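Tail fiber protein (Acinetobacter phage AM24, PDB 5W5P) probably acts as the trimeric tailspike with which the phage recognises, and perhaps degrades, the capsular polysaccharide of Acinetobacter baumannii. Local coordinates at residues Asp84-Thr88 with Cys109-Ala113; Ser506-Leu510 with Tyr593-Lys598; Gly511-Ala515 with Phe544-Glu548. One frame throughout, in Å; residues are numbered along the deposited sequence.

Contact 1 of 3, residues Asp84-Thr88 with Cys109-Ala113; sequences DNDGT and CWFGA
The Phe-111 ring lies against the backbone of Asn-85 to Gly-87, with its CD2-CE2 side turned to the loop. The carbonyl Asn-85 O meets this ring at its edge, in plane, 3.6 Å from CD2, where aromatic C-H groups carry slight positive charge. Gly-87 CA is 3.4 Å from Phe-111 CD2; with no side chain, Gly-87 lets the ring come this near its backbone. The Asn-85 amide is turned 73° from the Phe-111 ring, and its CG comes to 4.0 Å from CE2. Thr-88 sets its methyl CG2 obliquely against both aromatic residues, 3.9 Å from Trp-110 CE3 and from Phe-111 CZ.

The loop keeps its shape through consecutive Asx turns at Asp-84, whose OD1 accepts from Asp-86 N, and at Asn-85, ahead of strand 89-91, part of a small antiparallel sheet. Asn-85, with CG held between the backbone N and the carbonyl carbon (chi1 67°), curls back over its own chain. Its OD1 accepts from Gly-87 N and Thr-88 N on one face of the amide, while ND2 gives a nearly straight bond to Thr-88 OG1 (2.7 Å, 167°).

Between the backbones, Phe-111 CA-H points almost straight at Asp-86 O (3.3 Å). Asp-86 turns its carboxylate to Arg-62 and Arg-46; Arg-62 also binds Trp-110 O, and helix 122-132 packs against Phe-111.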
loop_
_atom_site.group_PDB
_atom_site.type_symbol
_atom_site.label_atom_id
_atom_site.label_comp_id
_atom_site.label_asym_id
_atom_site.label_seq_id
_atom_site.Cartn_x
_atom_site.Cartn_y
_atom_site.Cartn_z
ATOM N N ASP A 84 18.961 33.346 -35.107
ATOM C CA ASP A 84 19.743 32.134 -34.904
ATOM C C ASP A 84 19.809 31.804 -33.415
ATOM O O ASP A 84 20.153 32.663 -32.597
ATOM C CB ASP A 84 21.149 32.328 -35.479
ATOM C CG ASP A 84 21.918 31.026 -35.622
ATOM O OD1 ASP A 84 22.126 30.334 -34.601
ATOM O OD2 ASP A 84 22.329 30.702 -36.756
ATOM N N ASN A 85 19.471 30.562 -33.059
ATOM C CA ASN A 85 19.563 30.112 -31.674
ATOM C C ASN A 85 20.648 29.064 -31.461
ATOM O O ASN A 85 20.776 28.549 -30.346
ATOM C CB ASN A 85 18.205 29.581 -31.179
ATOM C CG ASN A 85 17.763 28.303 -31.881
ATOM O OD1 ASN A 85 18.489 27.722 -32.681
ATOM N ND2 ASN A 85 16.547 27.872 -31.583
ATOM N N ASP A 86 21.419 28.734 -32.499
ATOM C CA ASP A 86 22.549 27.807 -32.398
ATOM C C ASP A 86 22.106 26.408 -31.967
ATOM O O ASP A 86 22.831 25.696 -31.269
ATOM C CB ASP A 86 23.627 28.352 -31.455
ATOM C CG ASP A 86 25.013 27.827 -31.787
ATOM O OD1 ASP A 86 25.340 27.737 -32.988
ATOM O OD2 ASP A 86 25.775 27.509 -30.853
ATOM N N GLY A 87 20.913 25.999 -32.397
ATOM C CA GLY A 87 20.445 24.666 -32.074
ATOM C C GLY A 87 19.325 24.139 -32.949
ATOM O O GLY A 87 19.413 23.022 -33.464
ATOM N N THR A 88 18.253 24.917 -33.105
ATOM C CA THR A 88 17.121 24.508 -33.923
ATOM C C THR A 88 16.789 25.489 -35.031
ATOM O O THR A 88 16.136 25.095 -36.001
ATOM C CB THR A 88 15.865 24.304 -33.057
ATOM O OG1 THR A 88 15.540 25.526 -32.381
ATOM C CG2 THR A 88 16.098 23.199 -32.027
ATOM N N CYS A 109 22.324 18.606 -26.659
ATOM C CA CYS A 109 23.482 18.550 -27.538
ATOM C C CYS A 109 23.270 19.342 -28.816
ATOM O O CYS A 109 24.252 19.759 -29.436
ATOM C CB CYS A 109 23.827 17.103 -27.888
ATOM S SG CYS A 109 24.771 16.235 -26.606
ATOM N N TRP A 110 22.015 19.552 -29.222
ATOM C CA TRP A 110 21.736 20.412 -30.365
ATOM C C TRP A 110 22.351 21.795 -30.181
ATOM O O TRP A 110 22.826 22.407 -31.148
ATOM C CB TRP A 110 20.228 20.527 -30.569
ATOM C CG TRP A 110 19.566 19.233 -30.885
ATOM C CD1 TRP A 110 20.172 18.074 -31.272
ATOM C CD2 TRP A 110 18.161 18.965 -30.856
ATOM N NE1 TRP A 110 19.227 17.095 -31.484
ATOM C CE2 TRP A 110 17.986 17.618 -31.232
ATOM C CE3 TRP A 110 17.034 19.733 -30.546
ATOM C CZ2 TRP A 110 16.731 17.024 -31.304
ATOM C CZ3 TRP A 110 15.787 19.141 -30.618
ATOM C CH2 TRP A 110 15.646 17.799 -30.994
ATOM N N PHE A 111 22.358 22.297 -28.946
ATOM C CA PHE A 111 22.835 23.637 -28.634
ATOM C C PHE A 111 24.268 23.662 -28.129
ATOM O O PHE A 111 24.770 24.738 -27.788
ATOM C CB PHE A 111 21.920 24.295 -27.598
ATOM C CG PHE A 111 20.486 24.377 -28.023
ATOM C CD1 PHE A 111 19.593 23.368 -27.702
ATOM C CD2 PHE A 111 20.031 25.466 -28.748
ATOM C CE1 PHE A 111 18.271 23.443 -28.093
ATOM C CE2 PHE A 111 18.713 25.547 -29.145
ATOM C CZ PHE A 111 17.831 24.534 -28.816
ATOM N N GLY A 112 24.932 22.517 -28.059
ATOM C CA GLY A 112 26.328 22.468 -27.683
ATOM C C GLY A 112 26.627 22.032 -26.266
ATOM O O GLY A 112 27.719 22.329 -25.772
ATOM N N ALA A 113 25.703 21.342 -25.598
ATOM C CA ALA A 113 25.970 20.850 -24.253
ATOM C C ALA A 113 27.146 19.882 -24.266
ATOM O O ALA A 113 27.153 18.902 -25.015
ATOM C CB ALA A 113 24.727 20.168 -23.680
#

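Contact 2 of 3, residues Ser506-Leu510 with Tyr593-Lys598; sequences SNVVL and YGATAK
At one end of the C-terminal antiparallel sheet that contains strands 509-523 and 598-608, the turn leading into the first is wrapped by the loop that runs into the second. Val-508 puts its methyl CG1 over one face of the Tyr-593 ring, a CH-pi contact 4.1 Å from the centroid and displaced toward the rim. With CG1 swung opposite the backbone N (chi1 172°), this branch, more than CG2, bears on the ring, and the two side chains cross at about a right angle. Leu-510 points into the curve of the loop: CD1 approaches Gly-594 O at 3.6 Å and Thr-596 OG1 at 3.9 Å; His-563 engages the threonine hydroxyl. Gly-594 has backbone angles that suit glycine.

Farther along, the extended chain of Lys-598 carries NZ to Asn-507 OD1 (2.7 Å). The ammonium approaches from above the carbonyl plane, 41° out of it, and also forms a salt bridge with Glu-459, so a neutral and a charged oxygen share it. Val-508 also packs on Gly-526, and Tyr-593 on Ile-527, of the second subunit. Ala-597 and Lys-598 both face Lys-503, the mark of a classic beta bulge where a loop enters an antiparallel sheet.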
loop_
_atom_site.group_PDB
_atom_site.type_symbol
_atom_site.label_atom_id
_atom_site.label_comp_id
_atom_site.label_asym_id
_atom_site.label_seq_id
_atom_site.Cartn_x
_atom_site.Cartn_y
_atom_site.Cartn_z
ATOM N N SER A 506 -46.113 -6.375 23.877
ATOM C CA SER A 506 -45.790 -5.369 22.872
ATOM C C SER A 506 -44.401 -4.764 23.062
ATOM O O SER A 506 -44.116 -3.703 22.495
ATOM C CB SER A 506 -46.848 -4.261 22.873
ATOM O OG SER A 506 -46.909 -3.608 24.128
ATOM N N ASN A 507 -43.547 -5.406 23.860
ATOM C CA ASN A 507 -42.146 -5.012 24.029
ATOM C C ASN A 507 -42.009 -3.642 24.693
ATOM O O ASN A 507 -41.188 -2.813 24.302
ATOM C CB ASN A 507 -41.399 -5.055 22.697
ATOM C CG ASN A 507 -41.283 -6.456 22.159
ATOM O OD1 ASN A 507 -40.475 -7.248 22.642
ATOM N ND2 ASN A 507 -42.091 -6.776 21.155
ATOM N N VAL A 508 -42.818 -3.416 25.720
ATOM C CA VAL A 508 -42.680 -2.261 26.598
ATOM C C VAL A 508 -41.829 -2.693 27.786
ATOM O O VAL A 508 -42.170 -3.655 28.486
ATOM C CB VAL A 508 -44.053 -1.738 27.049
ATOM C CG1 VAL A 508 -43.897 -0.660 28.108
ATOM C CG2 VAL A 508 -44.834 -1.219 25.852
ATOM N N VAL A 509 -40.715 -2.002 28.009
ATOM C CA VAL A 509 -39.778 -2.387 29.061
ATOM C C VAL A 509 -40.322 -1.928 30.410
ATOM O O VAL A 509 -40.459 -0.725 30.660
ATOM C CB VAL A 509 -38.383 -1.807 28.798
ATOM C CG1 VAL A 509 -37.460 -2.087 29.976
ATOM C CG2 VAL A 509 -37.807 -2.383 27.510
ATOM N N LEU A 510 -40.635 -2.893 31.282
ATOM C CA LEU A 510 -41.107 -2.615 32.632
ATOM C C LEU A 510 -40.054 -2.867 33.702
ATOM O O LEU A 510 -40.287 -2.529 34.869
ATOM C CB LEU A 510 -42.350 -3.464 32.950
ATOM C CG LEU A 510 -43.615 -3.158 32.150
ATOM C CD1 LEU A 510 -44.796 -3.916 32.722
ATOM C CD2 LEU A 510 -43.892 -1.662 32.130
ATOM N N TYR A 593 -49.867 -0.761 30.546
ATOM C CA TYR A 593 -49.207 -1.606 29.560
ATOM C C TYR A 593 -49.410 -3.095 29.798
ATOM O O TYR A 593 -49.007 -3.902 28.953
ATOM C CB TYR A 593 -47.710 -1.288 29.526
ATOM C CG TYR A 593 -47.427 0.183 29.342
ATOM C CD1 TYR A 593 -47.572 0.785 28.099
ATOM C CD2 TYR A 593 -47.034 0.974 30.412
ATOM C CE1 TYR A 593 -47.324 2.131 27.923
ATOM C CE2 TYR A 593 -46.783 2.325 30.245
ATOM C CZ TYR A 593 -46.928 2.895 28.997
ATOM O OH TYR A 593 -46.676 4.235 28.821
ATOM N N GLY A 594 -50.024 -3.483 30.906
ATOM C CA GLY A 594 -50.231 -4.886 31.190
ATOM C C GLY A 594 -49.079 -5.492 31.966
ATOM O O GLY A 594 -48.285 -4.807 32.619
ATOM N N ALA A 595 -48.990 -6.813 31.881
ATOM C CA ALA A 595 -48.018 -7.579 32.646
ATOM C C ALA A 595 -46.778 -7.880 31.815
ATOM O O ALA A 595 -46.795 -7.835 30.583
ATOM C CB ALA A 595 -48.637 -8.884 33.154
ATOM N N THR A 596 -45.689 -8.186 32.517
ATOM C CA THR A 596 -44.453 -8.601 31.863
ATOM C C THR A 596 -44.647 -9.975 31.233
ATOM O O THR A 596 -45.011 -10.935 31.922
ATOM C CB THR A 596 -43.308 -8.634 32.872
ATOM O OG1 THR A 596 -43.124 -7.329 33.432
ATOM C CG2 THR A 596 -42.020 -9.089 32.207
ATOM N N ALA A 597 -44.410 -10.072 29.925
ATOM C CA ALA A 597 -44.639 -11.311 29.197
ATOM C C ALA A 597 -43.362 -12.080 28.892
ATOM O O ALA A 597 -43.444 -13.256 28.525
ATOM C CB ALA A 597 -45.379 -11.028 27.883
ATOM N N LYS A 598 -42.193 -11.464 29.037
ATOM C CA LYS A 598 -40.964 -12.135 28.642
ATOM C C LYS A 598 -39.771 -11.447 29.279
ATOM O O LYS A 598 -39.840 -10.287 29.696
ATOM C CB LYS A 598 -40.794 -12.150 27.120
ATOM C CG LYS A 598 -40.771 -10.765 26.501
ATOM C CD LYS A 598 -40.913 -10.839 24.992
ATOM C CE LYS A 598 -41.521 -9.575 24.430
ATOM N NZ LYS A 598 -41.716 -9.662 22.961
#

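Contact 3 of 3, residues Gly511-Ala515 with Phe544-Glu548; sequences GAAVA and FTQLE
Ala-512 is gripped through its carbonyl: Leu-547 N donates to Ala-512 O at 3.1 Å. The Ala-512 methyl is loosely met by Leu-547 CD1 (4.4 Å); Ala-512 packs also on Gln-522, and Leu-547 on Val-537, of the second subunit, a place suited to apolar side chains.

Ala-513 pairs with Gln-546 at a non-hydrogen-bonded position, where the backbones draw close. The small methyl fits here, its CB 3.5 Å from Gln-546 CB. Phe-544 reaches the same methyl with CE1 at 4.1 Å, its ring carried there because CG lies opposite the backbone N (chi1 178°). The Gln-546 chain leads away; its NE2 donates to Phe-564 O and lies in the plane of the Phe-544 ring, at its edge.

These are neighbouring strands of a beta hairpin, 509-523 and 535-546, within the antiparallel sheet of the C-terminal domain; the short segments run 169° apart.

Val-514 faces Thr-545 in a hydrogen-bonded pair: Val-514 N gives to Thr-545 O (3.0 Å), and Thr-545 N returns a bond to Val-514 O (3.2 Å). On the face bearing these two beta-branched residues, suited to extended strands, Val-514 CG1 touches Thr-545 CG2 at 3.5 Å. Leu-519 and Ser-540 of the second subunit lie against this pair. Ala-515, opposite Phe-544, meets the ring at its edge near CD1.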
loop_
_atom_site.group_PDB
_atom_site.type_symbol
_atom_site.label_atom_id
_atom_site.label_comp_id
_atom_site.label_asym_id
_atom_site.label_seq_id
_atom_site.Cartn_x
_atom_site.Cartn_y
_atom_site.Cartn_z
ATOM N N GLY A 511 -38.915 -3.452 33.342
ATOM C CA GLY A 511 -37.855 -3.707 34.301
ATOM C C GLY A 511 -36.555 -3.987 33.587
ATOM O O GLY A 511 -36.524 -4.241 32.378
ATOM N N ALA A 512 -35.469 -3.936 34.354
ATOM C CA ALA A 512 -34.147 -4.158 33.790
ATOM C C ALA A 512 -33.204 -4.603 34.895
ATOM O O ALA A 512 -33.257 -4.086 36.010
ATOM C CB ALA A 512 -33.608 -2.897 33.097
ATOM N N ALA A 513 -32.341 -5.558 34.566
ATOM C CA ALA A 513 -31.374 -6.091 35.510
ATOM C C ALA A 513 -30.185 -6.630 34.731
ATOM O O ALA A 513 -30.211 -6.724 33.500
ATOM C CB ALA A 513 -31.994 -7.187 36.382
ATOM N N VAL A 514 -29.135 -6.990 35.462
ATOM C CA VAL A 514 -27.953 -7.593 34.854
ATOM C C VAL A 514 -27.360 -8.585 35.846
ATOM O O VAL A 514 -27.265 -8.298 37.045
ATOM C CB VAL A 514 -26.923 -6.528 34.420
ATOM C CG1 VAL A 514 -26.665 -5.538 35.540
ATOM C CG2 VAL A 514 -25.622 -7.176 33.947
ATOM N N ALA A 515 -27.000 -9.764 35.349
ATOM C CA ALA A 515 -26.364 -10.805 36.141
ATOM C C ALA A 515 -24.926 -10.998 35.683
ATOM O O ALA A 515 -24.633 -10.955 34.483
ATOM C CB ALA A 515 -27.124 -12.129 36.028
ATOM N N PHE A 544 -25.085 -9.254 40.812
ATOM C CA PHE A 544 -26.449 -9.011 40.370
ATOM C C PHE A 544 -26.867 -7.618 40.811
ATOM O O PHE A 544 -26.551 -7.193 41.925
ATOM C CB PHE A 544 -27.418 -10.064 40.926
ATOM C CG PHE A 544 -28.849 -9.834 40.531
ATOM C CD1 PHE A 544 -29.326 -10.286 39.314
ATOM C CD2 PHE A 544 -29.716 -9.160 41.373
ATOM C CE1 PHE A 544 -30.639 -10.073 38.944
ATOM C CE2 PHE A 544 -31.031 -8.943 41.010
ATOM C CZ PHE A 544 -31.492 -9.400 39.792
ATOM N N THR A 545 -27.562 -6.911 39.929
ATOM C CA THR A 545 -28.170 -5.639 40.289
ATOM C C THR A 545 -29.355 -5.404 39.370
ATOM O O THR A 545 -29.358 -5.839 38.215
ATOM C CB THR A 545 -27.178 -4.469 40.206
ATOM O OG1 THR A 545 -27.877 -3.229 40.377
ATOM C CG2 THR A 545 -26.466 -4.454 38.879
ATOM N N GLN A 546 -30.366 -4.725 39.901
ATOM C CA GLN A 546 -31.573 -4.430 39.149
ATOM C C GLN A 546 -32.075 -3.054 39.544
ATOM O O GLN A 546 -31.811 -2.572 40.648
ATOM C CB GLN A 546 -32.670 -5.475 39.392
ATOM C CG GLN A 546 -33.285 -5.439 40.784
ATOM C CD GLN A 546 -34.135 -6.661 41.074
ATOM O OE1 GLN A 546 -34.944 -7.084 40.248
ATOM N NE2 GLN A 546 -33.941 -7.245 42.249
ATOM N N LEU A 547 -32.792 -2.421 38.627
ATOM C CA LEU A 547 -33.431 -1.151 38.924
ATOM C C LEU A 547 -34.750 -1.404 39.644
ATOM O O LEU A 547 -35.542 -2.254 39.227
ATOM C CB LEU A 547 -33.655 -0.355 37.640
ATOM C CG LEU A 547 -32.428 0.428 37.181
ATOM C CD1 LEU A 547 -32.381 0.523 35.660
ATOM C CD2 LEU A 547 -32.411 1.809 37.823
ATOM N N GLU A 548 -34.974 -0.679 40.736
ATOM C CA GLU A 548 -36.187 -0.816 41.530
ATOM C C GLU A 548 -37.142 0.359 41.364
ATOM O O GLU A 548 -38.214 0.357 41.976
ATOM C CB GLU A 548 -35.832 -0.989 43.011
ATOM C CG GLU A 548 -34.914 -2.171 43.296
ATOM C CD GLU A 548 -34.519 -2.271 44.763
ATOM O OE1 GLU A 548 -33.437 -2.825 45.051
ATOM O OE2 GLU A 548 -35.288 -1.799 45.629
#

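From the N terminus, contact 1 comes first and closes a short loop of 20 residues, joining the approach to strand 89-91 with the chain entering helix 122-132, just before the parallel strands of the elongated body begin. The chain then runs through that body before contact 2 opens, on the other side of the chain's centre and about 82 Å away by nearest atoms. Contact 2 closes a loop of 82 residues; contact 3 is nested within it, holding together the hairpin of strands 509-523 and 535-546. The two share strand 509-523, their centres 16 Å apart, and both touch the second subunit, whereas no other chain touches the segments of contact 1.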